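Local coordinates for protein dnab-like replicative helicase (Bacillus phage SPP1, PDB 3BH0) that probably hydrolyses ATP, as the C-terminal motor domain of a DnaB-family replicative helicase, to drive 5'-3' unwinding of double-stranded DNA, at residues A[74-79]-A[267-272]; A[162-167]-A[207-212]; A[245-248]-A[252-255]. All coordinates share one frame; numbering follows the deposited sequence.

Contact 1: residues A[74-79]-A[267-272]; sequences AARPSM and DYYDKE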
ATOM      1  N   ALA A  74      -1.462  -6.117   5.250  1.00 28.13           N
ATOM      2  CA  ALA A  74      -0.782  -6.988   6.178  1.00 28.86           C
ATOM      3  C   ALA A  74      -0.484  -8.379   5.585  1.00 29.07           C
ATOM      4  O   ALA A  74      -1.272  -8.953   4.837  1.00 29.59           O
ATOM      5  CB  ALA A  74      -1.567  -7.091   7.471  1.00 28.60           C
ATOM      6  N   ALA A  75       0.684  -8.908   5.902  1.00 29.51           N
ATOM      7  CA  ALA A  75       1.069 -10.229   5.403  1.00 29.36           C
ATOM      8  C   ALA A  75       2.249 -10.730   6.191  1.00 29.09           C
ATOM      9  O   ALA A  75       3.039  -9.948   6.696  1.00 28.36           O
ATOM     10  CB  ALA A  75       1.427 -10.175   3.912  1.00 28.92           C
ATOM     11  N   ARG A  76       2.344 -12.051   6.278  1.00 29.77           N
ATOM     12  CA  ARG A  76       3.538 -12.736   6.735  1.00 30.68           C
ATOM     13  C   ARG A  76       4.709 -12.448   5.777  1.00 31.38           C
ATOM     14  O   ARG A  76       4.493 -11.935   4.669  1.00 30.83           O
ATOM     15  CB  ARG A  76       3.247 -14.230   6.852  1.00 30.51           C
ATOM     16  CG  ARG A  76       2.234 -14.581   7.934  1.00 31.39           C
ATOM     17  CD  ARG A  76       2.814 -14.394   9.337  1.00 33.18           C
ATOM     18  NE  ARG A  76       4.059 -15.128   9.505  1.00 32.68           N
ATOM     19  CZ  ARG A  76       5.094 -14.725  10.242  1.00 36.08           C
ATOM     20  NH1 ARG A  76       5.063 -13.577  10.919  1.00 34.74           N
ATOM     21  NH2 ARG A  76       6.188 -15.476  10.282  1.00 37.35           N
ATOM     22  N   PRO A  77       5.959 -12.724   6.214  1.00 32.20           N
ATOM     23  CA  PRO A  77       7.086 -12.554   5.289  1.00 33.11           C
ATOM     24  C   PRO A  77       6.957 -13.407   4.018  1.00 33.86           C
ATOM     25  O   PRO A  77       6.406 -14.510   4.057  1.00 34.06           O
ATOM     26  CB  PRO A  77       8.291 -13.026   6.113  1.00 32.97           C
ATOM     27  CG  PRO A  77       7.860 -12.908   7.527  1.00 32.97           C
ATOM     28  CD  PRO A  77       6.403 -13.167   7.545  1.00 32.01           C
ATOM     29  N   SER A  78       7.460 -12.877   2.906  1.00 35.01           N
ATOM     30  CA  SER A  78       7.568 -13.616   1.639  1.00 36.01           C
ATOM     31  C   SER A  78       6.270 -13.764   0.859  1.00 36.24           C
ATOM     32  O   SER A  78       6.217 -14.558  -0.083  1.00 36.90           O
ATOM     33  CB  SER A  78       8.167 -15.016   1.857  1.00 36.20           C
ATOM     34  OG  SER A  78       9.539 -14.945   2.178  1.00 37.29           O
ATOM     35  N   MET A  79       5.229 -13.037   1.249  1.00 35.98           N
ATOM     36  CA  MET A  79       3.960 -13.088   0.529  1.00 35.75           C
ATOM     37  C   MET A  79       3.880 -12.067  -0.613  1.00 35.87           C
ATOM     38  O   MET A  79       2.960 -12.122  -1.421  1.00 36.46           O
ATOM     39  CB  MET A  79       2.800 -12.885   1.489  1.00 35.88           C
ATOM     40  CG  MET A  79       2.783 -13.841   2.686  1.00 36.56           C
ATOM     41  SD  MET A  79       2.481 -15.601   2.308  1.00 36.23           S
ATOM     42  CE  MET A  79       1.511 -16.013   3.739  1.00 38.47           C
ATOM     43  N   ASP A 267       1.994 -21.049  -2.638  1.00 45.82           N
ATOM     44  CA  ASP A 267       3.141 -21.885  -3.010  1.00 45.93           C
ATOM     45  C   ASP A 267       4.390 -21.656  -2.154  1.00 46.04           C
ATOM     46  O   ASP A 267       5.376 -22.392  -2.282  1.00 45.93           O
ATOM     47  CB  ASP A 267       3.437 -21.842  -4.537  1.00 45.76           C
ATOM     48  CG  ASP A 267       3.887 -20.469  -5.028  1.00 45.21           C
ATOM     49  OD1 ASP A 267       4.127 -19.569  -4.195  1.00 45.60           O
ATOM     50  OD2 ASP A 267       4.010 -20.291  -6.258  1.00 42.35           O
ATOM     51  N   TYR A 268       4.333 -20.654  -1.275  1.00 46.26           N
ATOM     52  CA  TYR A 268       5.304 -20.527  -0.196  1.00 46.67           C
ATOM     53  C   TYR A 268       5.102 -21.648   0.816  1.00 47.13           C
ATOM     54  O   TYR A 268       6.063 -22.188   1.335  1.00 47.02           O
ATOM     55  CB  TYR A 268       5.209 -19.170   0.512  1.00 46.51           C
ATOM     56  CG  TYR A 268       6.249 -18.986   1.599  1.00 46.18           C
ATOM     57  CD1 TYR A 268       7.560 -18.614   1.275  1.00 46.74           C
ATOM     58  CD2 TYR A 268       5.937 -19.194   2.941  1.00 45.26           C
ATOM     59  CE1 TYR A 268       8.533 -18.453   2.249  1.00 46.27           C
ATOM     60  CE2 TYR A 268       6.904 -19.029   3.939  1.00 45.63           C
ATOM     61  CZ  TYR A 268       8.203 -18.654   3.583  1.00 47.15           C
ATOM     62  OH  TYR A 268       9.190 -18.481   4.548  1.00 47.35           O
ATOM     63  N   TYR A 269       3.846 -21.992   1.076  1.00 48.30           N
ATOM     64  CA  TYR A 269       3.488 -22.940   2.126  1.00 49.53           C
ATOM     65  C   TYR A 269       3.388 -24.404   1.664  1.00 50.71           C
ATOM     66  O   TYR A 269       3.907 -25.306   2.331  1.00 50.91           O
ATOM     67  CB  TYR A 269       2.194 -22.506   2.822  1.00 49.38           C
ATOM     68  CG  TYR A 269       2.367 -21.276   3.675  1.00 49.52           C
ATOM     69  CD1 TYR A 269       3.259 -21.271   4.759  1.00 49.95           C
ATOM     70  CD2 TYR A 269       1.662 -20.115   3.400  1.00 48.55           C
ATOM     71  CE1 TYR A 269       3.441 -20.138   5.538  1.00 48.60           C
ATOM     72  CE2 TYR A 269       1.836 -18.983   4.177  1.00 48.89           C
ATOM     73  CZ  TYR A 269       2.725 -19.003   5.242  1.00 48.76           C
ATOM     74  OH  TYR A 269       2.891 -17.887   6.015  1.00 49.59           O
ATOM     75  N   ASP A 270       2.707 -24.640   0.545  1.00 51.60           N
ATOM     76  CA  ASP A 270       2.620 -25.973  -0.018  1.00 52.66           C
ATOM     77  C   ASP A 270       3.281 -25.945  -1.384  1.00 53.44           C
ATOM     78  O   ASP A 270       2.839 -25.224  -2.276  1.00 53.52           O
ATOM     79  CB  ASP A 270       1.157 -26.426  -0.105  1.00 52.92           C
ATOM     80  CG  ASP A 270       0.930 -27.513  -1.162  1.00 52.69           C
ATOM     81  OD1 ASP A 270       1.877 -28.258  -1.512  1.00 51.71           O
ATOM     82  OD2 ASP A 270      -0.210 -27.611  -1.650  1.00 51.95           O
ATOM     83  N   LYS A 271       4.333 -26.742  -1.544  1.00 54.46           N
ATOM     84  CA  LYS A 271       5.213 -26.632  -2.718  1.00 55.55           C
ATOM     85  C   LYS A 271       4.652 -27.233  -4.018  1.00 55.72           C
ATOM     86  O   LYS A 271       5.191 -26.999  -5.102  1.00 55.30           O
ATOM     87  CB  LYS A 271       6.612 -27.179  -2.397  1.00 55.97           C
ATOM     88  CG  LYS A 271       7.203 -26.637  -1.082  1.00 57.09           C
ATOM     89  CD  LYS A 271       7.690 -25.177  -1.209  1.00 59.09           C
ATOM     90  CE  LYS A 271       8.087 -24.586   0.151  1.00 58.79           C
ATOM     91  NZ  LYS A 271       8.687 -23.211   0.012  1.00 60.43           N
ATOM     92  N   GLU A 272       3.566 -27.994  -3.906  1.00 56.42           N
ATOM     93  CA  GLU A 272       2.811 -28.427  -5.088  1.00 57.07           C
ATOM     94  C   GLU A 272       1.380 -27.917  -5.025  1.00 57.38           C
ATOM     95  O   GLU A 272       0.415 -28.671  -5.212  1.00 57.24           O
ATOM     96  CB  GLU A 272       2.835 -29.946  -5.269  1.00 57.15           C
ATOM     97  CG  GLU A 272       4.231 -30.522  -5.439  1.00 58.68           C
ATOM     98  CD  GLU A 272       4.833 -30.964  -4.107  1.00 60.00           C
ATOM     99  OE1 GLU A 272       4.079 -31.532  -3.282  1.00 58.94           O
ATOM    100  OE2 GLU A 272       6.051 -30.753  -3.883  1.00 61.06           O
TER
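Arg76 and Tyr269 meet around one carboxylate oxygen: OE2 of Glu235 forms a salt bridge with Arg76 NE and a hydrogen bond with Tyr269 OH. The phenol suits this place because a long aromatic arm reaches across and still ends in a polar group. Its OH also lies 3.8 Å from Arg76 CB, while the guanidinium and ring planes are nearly coplanar, 26° apart. Arginine can serve two partners here, since its NH1 donates to Leu230 O. Met79 SD lies obliquely beside the Tyr269 ring, 5.0 Å from its centroid and 58° off the normal, a Met-aromatic contact well suited to a flexible thioether. Ser78, in the type II turn from Arg76 to Met79, sets its CB 3.5 Å from Tyr268 CE1, a contact a small side chain can make without pushing the ring aside. Tyr268 takes CG anti to the backbone N (chi1 -177°) and places CD2 over one face of Tyr269, 3.7 Å above that ring's plane and offset toward the rim. The turn belongs to the loop from strand 70-74 to helix 81-93, consistent with a Walker A P-loop, where Lys81 NZ bonds Ala75 O; the tyrosines lie on short helix 266-269, directly after the neighbouring strand 259-265, whose Tyr264 and Arg265 also touch Met79.

Contact 2: residues A[162-167]-A[207-212]; sequences QSVNYI and SQISRD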
ATOM      1  N   GLN A 162      10.634   7.668  12.507  1.00 35.65           N
ATOM      2  CA  GLN A 162       9.552   8.556  12.101  1.00 35.20           C
ATOM      3  C   GLN A 162       8.331   8.264  12.950  1.00 34.86           C
ATOM      4  O   GLN A 162       7.909   7.105  13.064  1.00 34.99           O
ATOM      5  CB  GLN A 162       9.174   8.369  10.627  1.00 35.17           C
ATOM      6  CG  GLN A 162      10.287   8.554   9.630  1.00 34.64           C
ATOM      7  CD  GLN A 162       9.797   8.421   8.207  1.00 34.98           C
ATOM      8  OE1 GLN A 162       8.761   8.960   7.857  1.00 36.61           O
ATOM      9  NE2 GLN A 162      10.529   7.682   7.384  1.00 37.15           N
ATOM     10  N   SER A 163       7.784   9.312  13.555  1.00 33.92           N
ATOM     11  CA  SER A 163       6.527   9.221  14.296  1.00 33.61           C
ATOM     12  C   SER A 163       5.396   9.535  13.320  1.00 33.02           C
ATOM     13  O   SER A 163       5.660   9.942  12.179  1.00 32.81           O
ATOM     14  CB  SER A 163       6.545  10.241  15.436  1.00 33.47           C
ATOM     15  OG  SER A 163       6.806  11.537  14.906  1.00 33.22           O
ATOM     16  N   VAL A 164       4.149   9.366  13.748  1.00 32.81           N
ATOM     17  CA  VAL A 164       3.016   9.856  12.941  1.00 33.37           C
ATOM     18  C   VAL A 164       3.066  11.381  12.848  1.00 34.48           C
ATOM     19  O   VAL A 164       2.724  11.966  11.826  1.00 35.00           O
ATOM     20  CB  VAL A 164       1.641   9.414  13.491  1.00 32.70           C
ATOM     21  CG1 VAL A 164       0.510   9.978  12.627  1.00 31.69           C
ATOM     22  CG2 VAL A 164       1.557   7.918  13.525  1.00 32.03           C
ATOM     23  N   ASN A 165       3.506  12.010  13.926  1.00 35.79           N
ATOM     24  CA  ASN A 165       3.670  13.449  13.972  1.00 37.67           C
ATOM     25  C   ASN A 165       4.598  13.919  12.865  1.00 37.41           C
ATOM     26  O   ASN A 165       4.264  14.822  12.089  1.00 37.54           O
ATOM     27  CB  ASN A 165       4.222  13.848  15.339  1.00 38.72           C
ATOM     28  CG  ASN A 165       3.774  15.217  15.757  1.00 42.35           C
ATOM     29  OD1 ASN A 165       4.308  16.234  15.281  1.00 47.30           O
ATOM     30  ND2 ASN A 165       2.782  15.267  16.649  1.00 44.01           N
ATOM     31  N   TYR A 166       5.751  13.258  12.774  1.00 37.49           N
ATOM     32  CA  TYR A 166       6.718  13.509  11.714  1.00 37.10           C
ATOM     33  C   TYR A 166       6.074  13.373  10.340  1.00 36.77           C
ATOM     34  O   TYR A 166       6.312  14.185   9.457  1.00 36.82           O
ATOM     35  CB  TYR A 166       7.918  12.565  11.867  1.00 37.34           C
ATOM     36  CG  TYR A 166       8.922  12.663  10.749  1.00 38.48           C
ATOM     37  CD1 TYR A 166      10.059  13.459  10.875  1.00 40.16           C
ATOM     38  CD2 TYR A 166       8.733  11.961   9.550  1.00 38.13           C
ATOM     39  CE1 TYR A 166      10.988  13.552   9.820  1.00 40.44           C
ATOM     40  CE2 TYR A 166       9.638  12.050   8.508  1.00 37.51           C
ATOM     41  CZ  TYR A 166      10.761  12.837   8.648  1.00 38.85           C
ATOM     42  OH  TYR A 166      11.652  12.919   7.606  1.00 39.06           O
ATOM     43  N   ILE A 167       5.252  12.344  10.164  1.00 36.92           N
ATOM     44  CA  ILE A 167       4.637  12.061   8.856  1.00 36.54           C
ATOM     45  C   ILE A 167       3.530  13.054   8.533  1.00 37.31           C
ATOM     46  O   ILE A 167       3.344  13.433   7.368  1.00 36.99           O
ATOM     47  CB  ILE A 167       4.123  10.592   8.768  1.00 36.46           C
ATOM     48  CG1 ILE A 167       5.313   9.620   8.873  1.00 35.97           C
ATOM     49  CG2 ILE A 167       3.278  10.374   7.511  1.00 33.89           C
ATOM     50  CD1 ILE A 167       4.950   8.159   8.862  1.00 35.52           C
ATOM     51  N   SER A 207      -1.830   0.990  19.278  1.00 37.94           N
ATOM     52  CA  SER A 207      -3.165   1.582  19.314  1.00 37.34           C
ATOM     53  C   SER A 207      -3.119   3.072  18.976  1.00 36.92           C
ATOM     54  O   SER A 207      -3.861   3.532  18.094  1.00 36.61           O
ATOM     55  CB  SER A 207      -3.798   1.363  20.688  1.00 37.54           C
ATOM     56  OG  SER A 207      -4.200   0.009  20.848  1.00 38.97           O
ATOM     57  N   GLN A 208      -2.232   3.809  19.657  1.00 36.70           N
ATOM     58  CA  GLN A 208      -2.031   5.250  19.399  1.00 36.68           C
ATOM     59  C   GLN A 208      -1.598   5.503  17.967  1.00 36.34           C
ATOM     60  O   GLN A 208      -2.202   6.320  17.277  1.00 36.90           O
ATOM     61  CB  GLN A 208      -1.011   5.868  20.358  1.00 37.06           C
ATOM     62  CG  GLN A 208      -0.405   7.203  19.850  1.00 37.42           C
ATOM     63  CD  GLN A 208       0.872   7.000  19.019  1.00 38.20           C
ATOM     64  OE1 GLN A 208       1.751   6.229  19.396  1.00 39.49           O
ATOM     65  NE2 GLN A 208       0.970   7.695  17.894  1.00 36.06           N
ATOM     66  N   ILE A 209      -0.568   4.792  17.506  1.00 35.99           N
ATOM     67  CA  ILE A 209      -0.147   4.917  16.104  1.00 35.32           C
ATOM     68  C   ILE A 209      -1.329   4.737  15.150  1.00 35.30           C
ATOM     69  O   ILE A 209      -1.491   5.503  14.207  1.00 35.46           O
ATOM     70  CB  ILE A 209       0.991   3.946  15.735  1.00 35.59           C
ATOM     71  CG1 ILE A 209       2.276   4.295  16.497  1.00 34.01           C
ATOM     72  CG2 ILE A 209       1.231   3.978  14.209  1.00 35.58           C
ATOM     73  CD1 ILE A 209       3.327   3.182  16.500  1.00 33.91           C
ATOM     74  N   SER A 210      -2.166   3.742  15.419  1.00 35.49           N
ATOM     75  CA  SER A 210      -3.327   3.434  14.567  1.00 35.94           C
ATOM     76  C   SER A 210      -4.383   4.558  14.550  1.00 35.54           C
ATOM     77  O   SER A 210      -4.797   5.014  13.481  1.00 35.36           O
ATOM     78  CB  SER A 210      -3.940   2.080  14.985  1.00 36.06           C
ATOM     79  OG  SER A 210      -5.294   1.948  14.558  1.00 37.88           O
ATOM     80  N   ARG A 211      -4.805   5.005  15.736  1.00 35.63           N
ATOM     81  CA  ARG A 211      -5.764   6.114  15.856  1.00 35.64           C
ATOM     82  C   ARG A 211      -5.275   7.346  15.127  1.00 35.45           C
ATOM     83  O   ARG A 211      -6.032   7.960  14.357  1.00 36.01           O
ATOM     84  CB  ARG A 211      -6.041   6.470  17.324  1.00 35.24           C
ATOM     85  CG  ARG A 211      -6.946   5.499  18.034  1.00 35.70           C
ATOM     86  CD  ARG A 211      -7.315   6.005  19.419  1.00 36.51           C
ATOM     87  NE  ARG A 211      -6.138   6.217  20.262  1.00 32.61           N
ATOM     88  CZ  ARG A 211      -5.652   5.300  21.087  1.00 32.24           C
ATOM     89  NH1 ARG A 211      -6.250   4.122  21.162  1.00 31.11           N
ATOM     90  NH2 ARG A 211      -4.576   5.556  21.842  1.00 31.54           N
ATOM     91  N   ASP A 212      -4.005   7.685  15.355  1.00 35.00           N
ATOM     92  CA  ASP A 212      -3.400   8.889  14.788  1.00 34.75           C
ATOM     93  C   ASP A 212      -3.292   8.824  13.258  1.00 34.48           C
ATOM     94  O   ASP A 212      -3.488   9.847  12.560  1.00 33.75           O
ATOM     95  CB  ASP A 212      -2.040   9.185  15.462  1.00 34.80           C
ATOM     96  CG  ASP A 212      -2.182   9.559  16.956  1.00 34.93           C
ATOM     97  OD1 ASP A 212      -3.331   9.645  17.444  1.00 37.93           O
ATOM     98  OD2 ASP A 212      -1.160   9.764  17.653  1.00 32.54           O
TER
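Val164 spreads its two methyls over one side of helix 202-220, meeting Ile209 with one and Asp212 with the other. CG2 lies 4.0 Å from Ile209 CG2 and 3.9 Å from Ile209 O, whereas CG1 rests 3.9 Å from Asp212 CB. The fork comes from the first torsion: CG1 stands anti to the backbone N (chi1 179°) and CG2 beside it, which points the branches at residues nearly one helical turn apart. A short beta-branched side chain fits, because the CA atoms of Val164 and Ile209 are 6.7 Å from each other. Asp212 offers its methylene to the valine, and its carboxylate is held by Gln208 from one turn earlier: NE2 donates to OD2 at 3.0 Å with an N-H...O angle of 162°. OD2 lies close to the plane of the glutamine amide, while NE2 approaches it from above the carboxylate plane. Gln208 OE1 in turn accepts from Ala196 N, so both ends of the amide are used and its rotation is fixed. These helices belong to successive right-handed beta-alpha-beta crossovers of the RecA-like core and lie on the same face of its parallel strands. Helix 164-176 starts right at the contact: Ser163 is its N-cap, with OG accepting from Tyr166 N at 2.9 Å. Further back, Ile167 packs on Val185 and Ile187 of strand 183-188, and Ile209 reaches Leu193 in the loop that follows that strand.

Contact 3: residues A[245-248]-A[252-255]; sequences SDLR and QLEQ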
ATOM      1  N   SER A 245      -8.059 -11.870  13.529  1.00 44.89           N
ATOM      2  CA  SER A 245      -7.458 -12.196  14.820  1.00 46.21           C
ATOM      3  C   SER A 245      -5.913 -12.239  14.793  1.00 47.15           C
ATOM      4  O   SER A 245      -5.275 -12.141  15.844  1.00 47.69           O
ATOM      5  CB  SER A 245      -8.017 -13.527  15.354  1.00 46.42           C
ATOM      6  OG  SER A 245      -7.436 -14.639  14.688  1.00 46.42           O
ATOM      7  N   ASP A 246      -5.310 -12.371  13.610  1.00 47.90           N
ATOM      8  CA  ASP A 246      -3.838 -12.404  13.491  1.00 48.69           C
ATOM      9  C   ASP A 246      -3.150 -11.070  13.806  1.00 50.17           C
ATOM     10  O   ASP A 246      -1.934 -11.016  14.037  1.00 49.86           O
ATOM     11  CB  ASP A 246      -3.415 -12.920  12.113  1.00 47.67           C
ATOM     12  CG  ASP A 246      -3.754 -14.377  11.918  1.00 46.19           C
ATOM     13  OD1 ASP A 246      -3.622 -15.147  12.897  1.00 43.21           O
ATOM     14  OD2 ASP A 246      -4.151 -14.753  10.793  1.00 43.49           O
ATOM     15  N   LEU A 247      -3.934  -9.995  13.821  1.00 52.29           N
ATOM     16  CA  LEU A 247      -3.402  -8.676  14.144  1.00 54.58           C
ATOM     17  C   LEU A 247      -3.228  -8.500  15.666  1.00 56.21           C
ATOM     18  O   LEU A 247      -3.223  -7.380  16.160  1.00 56.91           O
ATOM     19  CB  LEU A 247      -4.290  -7.581  13.529  1.00 54.03           C
ATOM     20  CG  LEU A 247      -4.433  -7.550  11.997  1.00 54.02           C
ATOM     21  CD1 LEU A 247      -5.749  -6.899  11.556  1.00 52.35           C
ATOM     22  CD2 LEU A 247      -3.244  -6.868  11.333  1.00 53.27           C
ATOM     23  N   ARG A 248      -3.032  -9.616  16.381  1.00 58.41           N
ATOM     24  CA  ARG A 248      -3.072  -9.700  17.870  1.00 60.23           C
ATOM     25  C   ARG A 248      -2.463  -8.541  18.652  1.00 60.73           C
ATOM     26  O   ARG A 248      -3.172  -7.845  19.383  1.00 60.90           O
ATOM     27  CB  ARG A 248      -2.451 -11.018  18.370  1.00 60.61           C
ATOM     28  CG  ARG A 248      -2.842 -11.398  19.810  1.00 62.98           C
ATOM     29  CD  ARG A 248      -2.032 -10.669  20.904  1.00 65.73           C
ATOM     30  NE  ARG A 248      -2.429 -11.132  22.241  1.00 68.84           N
ATOM     31  CZ  ARG A 248      -2.030 -10.598  23.398  1.00 70.35           C
ATOM     32  NH1 ARG A 248      -1.206  -9.547  23.420  1.00 71.16           N
ATOM     33  NH2 ARG A 248      -2.462 -11.119  24.545  1.00 69.61           N
ATOM     34  N   GLN A 252      -6.408  -2.271  18.347  1.00 56.32           N
ATOM     35  CA  GLN A 252      -7.007  -1.121  17.681  1.00 54.50           C
ATOM     36  C   GLN A 252      -6.978  -1.190  16.154  1.00 53.35           C
ATOM     37  O   GLN A 252      -7.897  -0.724  15.479  1.00 53.00           O
ATOM     38  CB  GLN A 252      -6.265   0.120  18.156  1.00 54.63           C
ATOM     39  CG  GLN A 252      -6.778   1.426  17.618  1.00 54.79           C
ATOM     40  CD  GLN A 252      -8.110   1.820  18.217  1.00 55.23           C
ATOM     41  OE1 GLN A 252      -9.141   1.750  17.550  1.00 53.74           O
ATOM     42  NE2 GLN A 252      -8.094   2.249  19.483  1.00 56.36           N
ATOM     43  N   LEU A 253      -5.915  -1.787  15.626  1.00 52.30           N
ATOM     44  CA  LEU A 253      -5.602  -1.771  14.196  1.00 51.04           C
ATOM     45  C   LEU A 253      -6.765  -2.178  13.273  1.00 50.20           C
ATOM     46  O   LEU A 253      -7.015  -1.518  12.266  1.00 49.80           O
ATOM     47  CB  LEU A 253      -4.342  -2.622  13.940  1.00 51.34           C
ATOM     48  CG  LEU A 253      -3.410  -2.277  12.770  1.00 50.88           C
ATOM     49  CD1 LEU A 253      -3.178  -0.791  12.656  1.00 50.25           C
ATOM     50  CD2 LEU A 253      -2.087  -2.993  12.937  1.00 50.91           C
ATOM     51  N   GLU A 254      -7.478  -3.249  13.624  1.00 49.24           N
ATOM     52  CA  GLU A 254      -8.596  -3.708  12.803  1.00 48.67           C
ATOM     53  C   GLU A 254      -9.810  -2.780  12.895  1.00 47.87           C
ATOM     54  O   GLU A 254     -10.606  -2.683  11.959  1.00 48.00           O
ATOM     55  CB  GLU A 254      -8.989  -5.155  13.132  1.00 48.63           C
ATOM     56  CG  GLU A 254      -9.818  -5.347  14.394  1.00 49.19           C
ATOM     57  CD  GLU A 254     -10.453  -6.731  14.475  1.00 49.54           C
ATOM     58  OE1 GLU A 254     -10.071  -7.481  15.398  1.00 51.49           O
ATOM     59  OE2 GLU A 254     -11.323  -7.065  13.625  1.00 47.72           O
ATOM     60  N   GLN A 255      -9.946  -2.094  14.025  1.00 46.75           N
ATOM     61  CA  GLN A 255     -11.065  -1.183  14.216  1.00 45.37           C
ATOM     62  C   GLN A 255     -10.919   0.095  13.389  1.00 43.56           C
ATOM     63  O   GLN A 255     -11.856   0.497  12.705  1.00 42.69           O
ATOM     64  CB  GLN A 255     -11.299  -0.933  15.708  1.00 46.02           C
ATOM     65  CG  GLN A 255     -11.970  -2.172  16.362  1.00 48.83           C
ATOM     66  CD  GLN A 255     -11.909  -2.189  17.879  1.00 51.39           C
ATOM     67  OE1 GLN A 255     -12.120  -1.175  18.529  1.00 53.34           O
ATOM     68  NE2 GLN A 255     -11.629  -3.355  18.448  1.00 52.24           N
TER
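The long connection from strand 223-228 to helix 252-256, part of the RecA-like ATPase core, folds back on itself so that residues just before the helix pack against its first turn. Leu247, which follows a 3-10 segment at 245-246, carries the contact from the loop side. Its two methyls divide the work: CD1 meets Glu254 CB at 4.0 Å, and CD2 faces Leu253 CD2 at 4.4 Å. The leucine's CB points toward the helix, its CG lies beside the backbone N (chi1 -61°), and the chi2 rotation sets one methyl at each of two consecutive helical residues. Leucine suits this buried position, since besides the helix it touches Leu72 of strand 70-74, Ser228 and Leu230. Leu253 mirrors it from the helix, likewise reaching Leu72 and Ser228, with Leu190 and Ser210 as further neighbours. Glu254 takes part through its aliphatic base. Its CG occupies the crowded position between backbone N and carbonyl carbon (chi1 78°), and beyond CG the chain runs extended, carrying the carboxylate away from CB. A glutamate is therefore acceptable at this edge, where the residue is partly exposed. Asp246, next to Leu247, bonds through OD2 to Met243 N and forms a salt bridge with Arg237 NH2, consistent with a fixed backbone just before the leucine. Between the segments the contact is apolar, van der Waals packing of leucine methyls and the glutamate CB, so it depends on fit and burial and not on bond direction.

Overall arrangement
Contact 3 stands between the others. Its centre is 16 Å from that of contact 2 and 20 Å from that of contact 1, whereas contacts 1 and 2 are 29 Å apart between centres and about 12 Å at their nearest atoms. The 245-248 loop reaches the strand entering the probable P-loop, with Leu247 CD2 4.2 Å from Ala74 CB. The other segment of contact 3, on helix 252-256, packs on helix 202-220, with Ser210 OG 3.7 Å from Leu253 CA. Packing therefore runs from helix 202-220 through contact 3 to the end of strand 70-74, from which the likely ATP-binding loop leaves, all within the DnaB C-terminal domain.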